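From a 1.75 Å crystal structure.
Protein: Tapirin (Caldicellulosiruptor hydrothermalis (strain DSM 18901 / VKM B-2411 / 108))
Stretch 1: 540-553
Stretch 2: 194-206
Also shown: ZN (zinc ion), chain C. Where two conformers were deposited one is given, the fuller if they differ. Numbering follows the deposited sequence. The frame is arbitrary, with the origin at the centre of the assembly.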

ATOM      1  N   SER A 540      21.145   5.879   2.729  1.00 17.48           N
ATOM      2  CA  SER A 540      20.362   4.670   2.794  1.00 16.31           C
ATOM      3  C   SER A 540      20.567   3.881   4.079  1.00 15.88           C
ATOM      4  O   SER A 540      21.673   3.836   4.632  1.00 18.37           O
ATOM      5  CB  SER A 540      20.662   3.705   1.627  1.00 17.93           C
ATOM      6  OG  SER A 540      20.197   4.296   0.428  1.00 18.20           O
ATOM      7  N   LEU A 541      19.515   3.184   4.448  0.53 15.51           N
ATOM      8  CA  LEU A 541      19.555   2.266   5.529  0.53 15.78           C
ATOM      9  C   LEU A 541      19.612   0.831   5.008  0.53 16.63           C
ATOM     10  O   LEU A 541      18.614   0.289   4.447  0.53 15.62           O
ATOM     11  CB  LEU A 541      18.326   2.471   6.415  0.53 15.40           C
ATOM     12  CG  LEU A 541      18.140   1.475   7.500  0.53 15.03           C
ATOM     13  CD1 LEU A 541      19.308   1.433   8.481  0.53 16.05           C
ATOM     14  CD2 LEU A 541      16.874   1.817   8.229  0.53 15.61           C
ATOM     15  N   GLN A 542      20.755   0.196   5.237  1.00 17.00           N
ATOM     16  CA  GLN A 542      21.017  -1.143   4.595  1.00 20.50           C
ATOM     17  C   GLN A 542      21.329  -2.091   5.641  1.00 19.93           C
ATOM     18  O   GLN A 542      22.244  -1.832   6.454  1.00 23.33           O
ATOM     19  CB  GLN A 542      22.159  -1.008   3.610  1.00 25.73           C
ATOM     20  CG  GLN A 542      22.659  -2.295   3.010  1.00 35.52           C
ATOM     21  CD  GLN A 542      22.710  -2.267   1.491  1.00 41.35           C
ATOM     22  OE1 GLN A 542      23.171  -1.264   0.874  1.00 46.27           O
ATOM     23  NE2 GLN A 542      22.181  -3.344   0.873  1.00 45.84           N
ATOM     24  N   PHE A 543      20.597  -3.190   5.669  1.00 18.04           N
ATOM     25  CA  PHE A 543      20.852  -4.258   6.594  1.00 20.72           C
ATOM     26  C   PHE A 543      21.757  -5.261   5.885  1.00 22.81           C
ATOM     27  O   PHE A 543      21.344  -5.843   4.880  1.00 21.24           O
ATOM     28  CB  PHE A 543      19.563  -4.900   7.070  1.00 18.41           C
ATOM     29  CG  PHE A 543      18.744  -3.926   7.897  1.00 19.11           C
ATOM     30  CD1 PHE A 543      17.900  -2.967   7.300  1.00 17.10           C
ATOM     31  CD2 PHE A 543      18.898  -3.899   9.267  1.00 19.84           C
ATOM     32  CE1 PHE A 543      17.166  -2.054   8.051  1.00 22.56           C
ATOM     33  CE2 PHE A 543      18.185  -2.960  10.020  1.00 22.50           C
ATOM     34  CZ  PHE A 543      17.320  -2.019   9.426  1.00 22.68           C
ATOM     35  N   ASN A 544      22.969  -5.417   6.411  1.00 27.36           N
ATOM     36  CA  ASN A 544      24.017  -6.257   5.748  1.00 29.81           C
ATOM     37  C   ASN A 544      23.848  -7.720   6.114  1.00 29.69           C
ATOM     38  O   ASN A 544      24.503  -8.586   5.520  1.00 29.14           O
ATOM     39  CB  ASN A 544      25.401  -5.706   6.004  1.00 28.93           C
ATOM     40  CG  ASN A 544      25.707  -4.428   5.169  1.00 31.36           C
ATOM     41  OD1 ASN A 544      26.497  -3.534   5.569  1.00 39.24           O
ATOM     42  ND2 ASN A 544      25.155  -4.379   3.983  1.00 26.13           N
ATOM     43  N   GLY A 545      22.945  -7.971   7.060  1.00 26.63           N
ATOM     44  CA  GLY A 545      22.543  -9.274   7.513  1.00 25.45           C
ATOM     45  C   GLY A 545      21.062  -9.443   7.640  1.00 28.63           C
ATOM     46  O   GLY A 545      20.296  -8.457   7.670  1.00 31.22           O
ATOM     47  N   GLY A 546      20.630 -10.711   7.704  1.00 31.62           N
ATOM     48  CA  GLY A 546      19.234 -11.002   8.053  1.00 30.55           C
ATOM     49  C   GLY A 546      19.084 -11.564   9.449  1.00 27.85           C
ATOM     50  O   GLY A 546      19.995 -11.441  10.256  1.00 28.14           O
ATOM     51  N   ASN A 547      17.979 -12.262   9.683  1.00 23.81           N
ATOM     52  CA  ASN A 547      17.688 -12.943  10.969  1.00 24.79           C
ATOM     53  C   ASN A 547      17.768 -11.950  12.169  1.00 23.49           C
ATOM     54  O   ASN A 547      18.515 -12.130  13.139  1.00 22.17           O
ATOM     55  CB  ASN A 547      18.615 -14.110  11.153  1.00 30.64           C
ATOM     56  CG  ASN A 547      18.522 -15.107   9.971  1.00 36.86           C
ATOM     57  OD1 ASN A 547      19.503 -15.353   9.263  1.00 49.54           O
ATOM     58  ND2 ASN A 547      17.344 -15.602   9.721  1.00 32.24           N
ATOM     59  N   LEU A 548      17.027 -10.883  12.013  1.00 22.58           N
ATOM     60  CA  LEU A 548      17.141  -9.719  12.927  1.00 21.40           C
ATOM     61  C   LEU A 548      15.735  -9.281  13.290  1.00 20.07           C
ATOM     62  O   LEU A 548      14.838  -9.137  12.406  1.00 19.71           O
ATOM     63  CB  LEU A 548      17.943  -8.639  12.194  1.00 21.96           C
ATOM     64  CG  LEU A 548      17.772  -7.180  12.724  1.00 22.85           C
ATOM     65  CD1 LEU A 548      18.442  -7.094  14.073  1.00 21.29           C
ATOM     66  CD2 LEU A 548      18.501  -6.226  11.804  1.00 26.40           C
ATOM     67  N   ASN A 549      15.492  -9.020  14.610  1.00 18.22           N
ATOM     68  CA  ASN A 549      14.244  -8.455  15.077  1.00 17.72           C
ATOM     69  C   ASN A 549      14.595  -6.965  15.461  1.00 18.40           C
ATOM     70  O   ASN A 549      15.530  -6.735  16.218  1.00 20.14           O
ATOM     71  CB  ASN A 549      13.791  -9.130  16.337  1.00 23.08           C
ATOM     72  CG  ASN A 549      13.344 -10.525  16.113  1.00 41.24           C
ATOM     73  OD1 ASN A 549      12.422 -10.780  15.297  1.00 52.39           O
ATOM     74  ND2 ASN A 549      13.993 -11.482  16.825  1.00 45.73           N
ATOM     75  N   ILE A 550      13.788  -6.043  14.913  0.60 17.12           N
ATOM     76  CA  ILE A 550      13.892  -4.587  15.092  0.60 17.84           C
ATOM     77  C   ILE A 550      12.643  -4.191  15.802  0.60 17.14           C
ATOM     78  O   ILE A 550      11.521  -4.461  15.356  0.60 15.11           O
ATOM     79  CB  ILE A 550      14.045  -3.806  13.740  0.60 18.13           C
ATOM     80  CG1 ILE A 550      15.325  -4.261  13.046  0.60 18.07           C
ATOM     81  CG2 ILE A 550      14.133  -2.279  13.996  0.60 17.06           C
ATOM     82  CD1 ILE A 550      15.428  -3.892  11.627  0.60 20.99           C
ATOM     83  N   GLU A 551      12.786  -3.495  16.936  1.00 18.50           N
ATOM     84  CA  GLU A 551      11.615  -2.936  17.586  1.00 18.27           C
ATOM     85  C   GLU A 551      11.873  -1.431  17.926  1.00 16.23           C
ATOM     86  O   GLU A 551      12.907  -1.105  18.458  1.00 16.91           O
ATOM     87  CB  GLU A 551      11.357  -3.640  18.913  1.00 20.51           C
ATOM     88  CG  GLU A 551      10.781  -5.096  18.856  1.00 28.48           C
ATOM     89  CD  GLU A 551      11.837  -6.164  18.571  1.00 32.96           C
ATOM     90  OE1 GLU A 551      12.848  -6.207  19.299  1.00 33.14           O
ATOM     91  OE2 GLU A 551      11.706  -6.963  17.593  1.00 37.35           O
ATOM     92  N   TYR A 552      10.915  -0.631  17.563  1.00 16.58           N
ATOM     93  CA  TYR A 552      10.938   0.795  17.894  1.00 18.17           C
ATOM     94  C   TYR A 552      10.881   0.946  19.436  1.00 15.09           C
ATOM     95  O   TYR A 552       9.960   0.367  20.121  1.00 13.79           O
ATOM     96  CB  TYR A 552       9.726   1.468  17.310  1.00 16.33           C
ATOM     97  CG  TYR A 552       9.399   2.878  17.828  1.00 16.07           C
ATOM     98  CD1 TYR A 552      10.179   3.949  17.470  1.00 16.71           C
ATOM     99  CD2 TYR A 552       8.380   3.104  18.779  1.00 17.26           C
ATOM    100  CE1 TYR A 552       9.879   5.210  17.935  1.00 18.05           C
ATOM    101  CE2 TYR A 552       8.108   4.382  19.251  1.00 20.36           C
ATOM    102  CZ  TYR A 552       8.808   5.444  18.742  1.00 18.68           C
ATOM    103  OH  TYR A 552       8.584   6.716  19.238  1.00 18.18           O
ATOM    104  N   VAL A 553      11.723   1.822  19.922  1.00 14.34           N
ATOM    105  CA  VAL A 553      11.584   2.376  21.232  1.00 16.59           C
ATOM    106  C   VAL A 553      11.764   3.902  21.070  1.00 15.07           C
ATOM    107  O   VAL A 553      12.706   4.329  20.413  1.00 14.72           O
ATOM    108  CB  VAL A 553      12.684   1.848  22.171  1.00 17.78           C
ATOM    109  CG1 VAL A 553      12.793   2.618  23.538  1.00 19.44           C
ATOM    110  CG2 VAL A 553      12.527   0.361  22.390  1.00 18.47           C
TER
HETATM  111 ZN    ZN C 701      13.486  -5.778  21.118  1.00 23.63          ZN
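Stretch 2 194-206: IIFNNNITVTTRN

Stretch 2 follows stretch 1 as two parallel ladders whose registers differ by one residue, although the touching residues lie at least 343 positions apart in the chain. Leu-541 pairs with Ile-194 and Gln-542 with Ile-195, at CA-CA distances of 4.8 and 4.7 Å; beyond the intervening loops Leu-548 pairs with Ile-200, so stretch 1 spends one more residue-step than stretch 2 in between.

In the second ladder, strand 200-203 runs at 9° to strand 548-552, with a closest axis approach of 4.7 Å. Its hydrogen bonds alternate as parallel pairing requires: Thr-201 N to Leu-548 O, Ile-550 N to Thr-201 O, Thr-203 N to Ile-550 O and Tyr-552 N to Thr-203 O, each 2.9 Å. The first ladder repeats the pattern, with Ile-195 N to Leu-541 O at 2.8 Å and Phe-543 N to Ile-195 O at 3.0 Å.

Between the ladders, the Asn-197 side chain turns toward stretch 1, and its ND2 donates to Phe-543 O at 2.9 Å. Asn-547 and Asn-199 both adopt positive phi and psi (55/53° and 54/46°), so the two backbones turn alike just before the second ladder. Gly-546 CA lies 2.9 Å from Asn-198 O; an ideal CB there would clash with that oxygen.

Leu-548, Ile-550, Ile-200 and Val-202 share one sheet face, where Ile-550 CD1 lies 3.7 Å from Ile-200 CG2. The Phe-543 and Phe-196 rings are near parallel (17°) but slid apart, their centroids separated by 5.3 Å, so they barely overlap. Asn-549, Thr-201, Glu-551 and Thr-203 occupy the other face. There water 3 bonds Thr-203 OG1 at 2.8 Å, while Glu-551 OE1 binds zinc at 2.0 Å. Tyr-552 CE2 packs 3.6 Å from Arg-205 CD, closing the contact.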

ATOM      1  N   ILE A 194      15.574   2.120   1.924  1.00 15.40           N
ATOM      2  CA  ILE A 194      15.618   1.188   3.015  1.00 16.33           C
ATOM      3  C   ILE A 194      15.699  -0.218   2.437  1.00 17.16           C
ATOM      4  O   ILE A 194      14.796  -0.635   1.777  1.00 18.07           O
ATOM      5  CB  ILE A 194      14.496   1.259   4.004  1.00 15.58           C
ATOM      6  CG1 ILE A 194      14.445   2.662   4.633  1.00 14.49           C
ATOM      7  CG2 ILE A 194      14.726   0.276   5.130  1.00 15.86           C
ATOM      8  CD1 ILE A 194      13.268   2.813   5.611  1.00 13.58           C
ATOM      9  N   ILE A 195      16.857  -0.838   2.626  1.00 14.11           N
ATOM     10  CA  ILE A 195      17.140  -2.157   2.088  1.00 16.73           C
ATOM     11  C   ILE A 195      17.218  -3.186   3.133  1.00 17.91           C
ATOM     12  O   ILE A 195      18.223  -3.255   3.844  1.00 18.12           O
ATOM     13  CB  ILE A 195      18.367  -2.171   1.150  1.00 19.91           C
ATOM     14  CG1 ILE A 195      18.298  -0.985   0.180  1.00 22.82           C
ATOM     15  CG2 ILE A 195      18.433  -3.519   0.420  1.00 23.12           C
ATOM     16  CD1 ILE A 195      19.588  -0.634  -0.455  1.00 29.53           C
ATOM     17  N   PHE A 196      16.170  -4.009   3.244  1.00 17.43           N
ATOM     18  CA  PHE A 196      16.097  -5.018   4.261  1.00 17.78           C
ATOM     19  C   PHE A 196      16.894  -6.272   3.762  1.00 19.51           C
ATOM     20  O   PHE A 196      17.669  -6.187   2.851  1.00 22.88           O
ATOM     21  CB  PHE A 196      14.671  -5.336   4.635  1.00 19.56           C
ATOM     22  CG  PHE A 196      13.985  -4.232   5.440  1.00 17.89           C
ATOM     23  CD1 PHE A 196      14.400  -3.944   6.749  1.00 18.78           C
ATOM     24  CD2 PHE A 196      12.921  -3.541   4.950  1.00 18.97           C
ATOM     25  CE1 PHE A 196      13.775  -2.993   7.516  1.00 16.03           C
ATOM     26  CE2 PHE A 196      12.311  -2.544   5.749  1.00 17.82           C
ATOM     27  CZ  PHE A 196      12.760  -2.267   7.008  1.00 17.66           C
ATOM     28  N   ASN A 197      16.842  -7.313   4.518  1.00 22.08           N
ATOM     29  CA  ASN A 197      17.556  -8.553   4.208  1.00 23.72           C
ATOM     30  C   ASN A 197      16.642  -9.636   4.637  1.00 22.77           C
ATOM     31  O   ASN A 197      15.554  -9.368   5.196  1.00 21.14           O
ATOM     32  CB  ASN A 197      18.879  -8.590   4.919  1.00 25.28           C
ATOM     33  CG  ASN A 197      19.959  -9.258   4.083  1.00 30.22           C
ATOM     34  OD1 ASN A 197      19.677 -10.292   3.473  1.00 27.15           O
ATOM     35  ND2 ASN A 197      21.191  -8.657   4.021  1.00 29.13           N
ATOM     36  N   ASN A 198      17.052 -10.874   4.421  1.00 25.79           N
ATOM     37  CA  ASN A 198      16.131 -11.968   4.658  1.00 23.29           C
ATOM     38  C   ASN A 198      15.812 -12.138   6.147  1.00 21.00           C
ATOM     39  O   ASN A 198      16.674 -11.950   7.012  1.00 20.22           O
ATOM     40  CB  ASN A 198      16.703 -13.324   4.163  1.00 25.12           C
ATOM     41  CG  ASN A 198      17.159 -13.285   2.725  1.00 24.89           C
ATOM     42  OD1 ASN A 198      18.312 -13.054   2.456  1.00 23.30           O
ATOM     43  ND2 ASN A 198      16.205 -13.502   1.766  1.00 23.96           N
ATOM     44  N   ASN A 199      14.581 -12.558   6.418  1.00 20.33           N
ATOM     45  CA  ASN A 199      14.099 -12.863   7.771  1.00 22.95           C
ATOM     46  C   ASN A 199      14.278 -11.715   8.794  1.00 24.07           C
ATOM     47  O   ASN A 199      14.820 -11.926   9.884  1.00 23.08           O
ATOM     48  CB  ASN A 199      14.752 -14.138   8.234  1.00 24.27           C
ATOM     49  CG  ASN A 199      14.554 -15.219   7.201  1.00 27.85           C
ATOM     50  OD1 ASN A 199      13.403 -15.476   6.809  1.00 27.56           O
ATOM     51  ND2 ASN A 199      15.614 -15.819   6.745  1.00 27.41           N
ATOM     52  N   ILE A 200      13.915 -10.495   8.376  1.00 21.54           N
ATOM     53  CA  ILE A 200      13.888  -9.352   9.301  1.00 22.99           C
ATOM     54  C   ILE A 200      12.463  -9.208   9.742  1.00 24.29           C
ATOM     55  O   ILE A 200      11.561  -9.271   8.910  1.00 26.72           O
ATOM     56  CB  ILE A 200      14.553  -8.075   8.690  1.00 24.33           C
ATOM     57  CG1 ILE A 200      16.065  -8.444   8.417  1.00 29.99           C
ATOM     58  CG2 ILE A 200      14.401  -6.859   9.643  1.00 21.78           C
ATOM     59  CD1 ILE A 200      17.025  -7.368   7.973  1.00 30.34           C
ATOM     60  N   THR A 201      12.243  -9.005  11.050  1.00 17.80           N
ATOM     61  CA  THR A 201      10.940  -8.680  11.605  1.00 17.29           C
ATOM     62  C   THR A 201      11.034  -7.286  12.196  1.00 19.23           C
ATOM     63  O   THR A 201      11.923  -7.041  12.999  1.00 19.15           O
ATOM     64  CB  THR A 201      10.549  -9.668  12.681  1.00 23.51           C
ATOM     65  OG1 THR A 201      10.488 -11.012  12.126  1.00 25.80           O
ATOM     66  CG2 THR A 201       9.236  -9.375  13.247  1.00 26.23           C
ATOM     67  N   VAL A 202      10.185  -6.400  11.733  1.00 16.72           N
ATOM     68  CA  VAL A 202      10.175  -4.969  12.161  1.00 17.79           C
ATOM     69  C   VAL A 202       8.852  -4.739  12.888  1.00 16.67           C
ATOM     70  O   VAL A 202       7.803  -4.939  12.315  1.00 15.41           O
ATOM     71  CB  VAL A 202      10.275  -4.026  10.976  1.00 18.22           C
ATOM     72  CG1 VAL A 202      10.152  -2.562  11.400  1.00 18.15           C
ATOM     73  CG2 VAL A 202      11.547  -4.245  10.190  1.00 19.31           C
ATOM     74  N   THR A 203       8.912  -4.163  14.122  1.00 16.79           N
ATOM     75  CA  THR A 203       7.776  -3.654  14.852  1.00 16.37           C
ATOM     76  C   THR A 203       8.051  -2.164  15.029  1.00 19.42           C
ATOM     77  O   THR A 203       9.075  -1.817  15.601  1.00 18.14           O
ATOM     78  CB  THR A 203       7.595  -4.355  16.193  1.00 21.87           C
ATOM     79  OG1 THR A 203       7.555  -5.793  16.020  1.00 22.54           O
ATOM     80  CG2 THR A 203       6.285  -3.922  16.872  1.00 21.93           C
ATOM     81  N   THR A 204       7.184  -1.334  14.475  1.00 17.53           N
ATOM     82  CA  THR A 204       7.409   0.109  14.509  1.00 17.39           C
ATOM     83  C   THR A 204       6.173   0.885  14.663  1.00 16.84           C
ATOM     84  O   THR A 204       5.035   0.369  14.577  1.00 15.52           O
ATOM     85  CB  THR A 204       8.241   0.550  13.307  1.00 16.16           C
ATOM     86  OG1 THR A 204       8.747   1.900  13.538  1.00 20.38           O
ATOM     87  CG2 THR A 204       7.348   0.610  12.062  1.00 18.03           C
ATOM     88  N   ARG A 205       6.328   2.193  14.898  1.00 16.78           N
ATOM     89  CA  ARG A 205       5.204   3.095  14.820  1.00 16.56           C
ATOM     90  C   ARG A 205       5.213   3.614  13.412  1.00 16.58           C
ATOM     91  O   ARG A 205       4.551   2.977  12.539  1.00 15.91           O
ATOM     92  CB  ARG A 205       5.226   4.251  15.843  1.00 21.86           C
ATOM     93  CG  ARG A 205       4.971   3.861  17.248  1.00 26.94           C
ATOM     94  CD  ARG A 205       4.750   5.130  18.055  1.00 33.54           C
ATOM     95  NE  ARG A 205       3.558   5.911  17.670  1.00 36.66           N
ATOM     96  CZ  ARG A 205       3.083   6.927  18.386  1.00 41.65           C
ATOM     97  NH1 ARG A 205       3.714   7.366  19.489  1.00 42.34           N
ATOM     98  NH2 ARG A 205       2.004   7.570  17.961  1.00 41.91           N
ATOM     99  N   ASN A 206       6.017   4.644  13.125  1.00 13.37           N
ATOM    100  CA  ASN A 206       6.106   5.172  11.742  1.00 13.99           C
ATOM    101  C   ASN A 206       7.387   4.872  11.041  1.00 13.85           C
ATOM    102  O   ASN A 206       8.433   4.784  11.678  1.00 14.10           O
ATOM    103  CB  ASN A 206       5.732   6.633  11.775  1.00 13.98           C
ATOM    104  CG  ASN A 206       4.310   6.823  12.302  1.00 14.22           C
ATOM    105  OD1 ASN A 206       3.402   6.068  11.922  1.00 14.68           O
ATOM    106  ND2 ASN A 206       4.071   7.829  13.204  1.00 14.59           N
TER
HETATM  107  O   HOH W   1      13.247 -12.278  12.391  1.00 33.75           O
HETATM  108  O   HOH W   2      18.491 -15.246   6.732  0.91 52.38           O
HETATM  109  O   HOH W   3      10.089  -6.816  15.557  0.96 22.08           O
HETATM  110  O   HOH W   4       6.552   7.665  20.717  0.75 24.64           O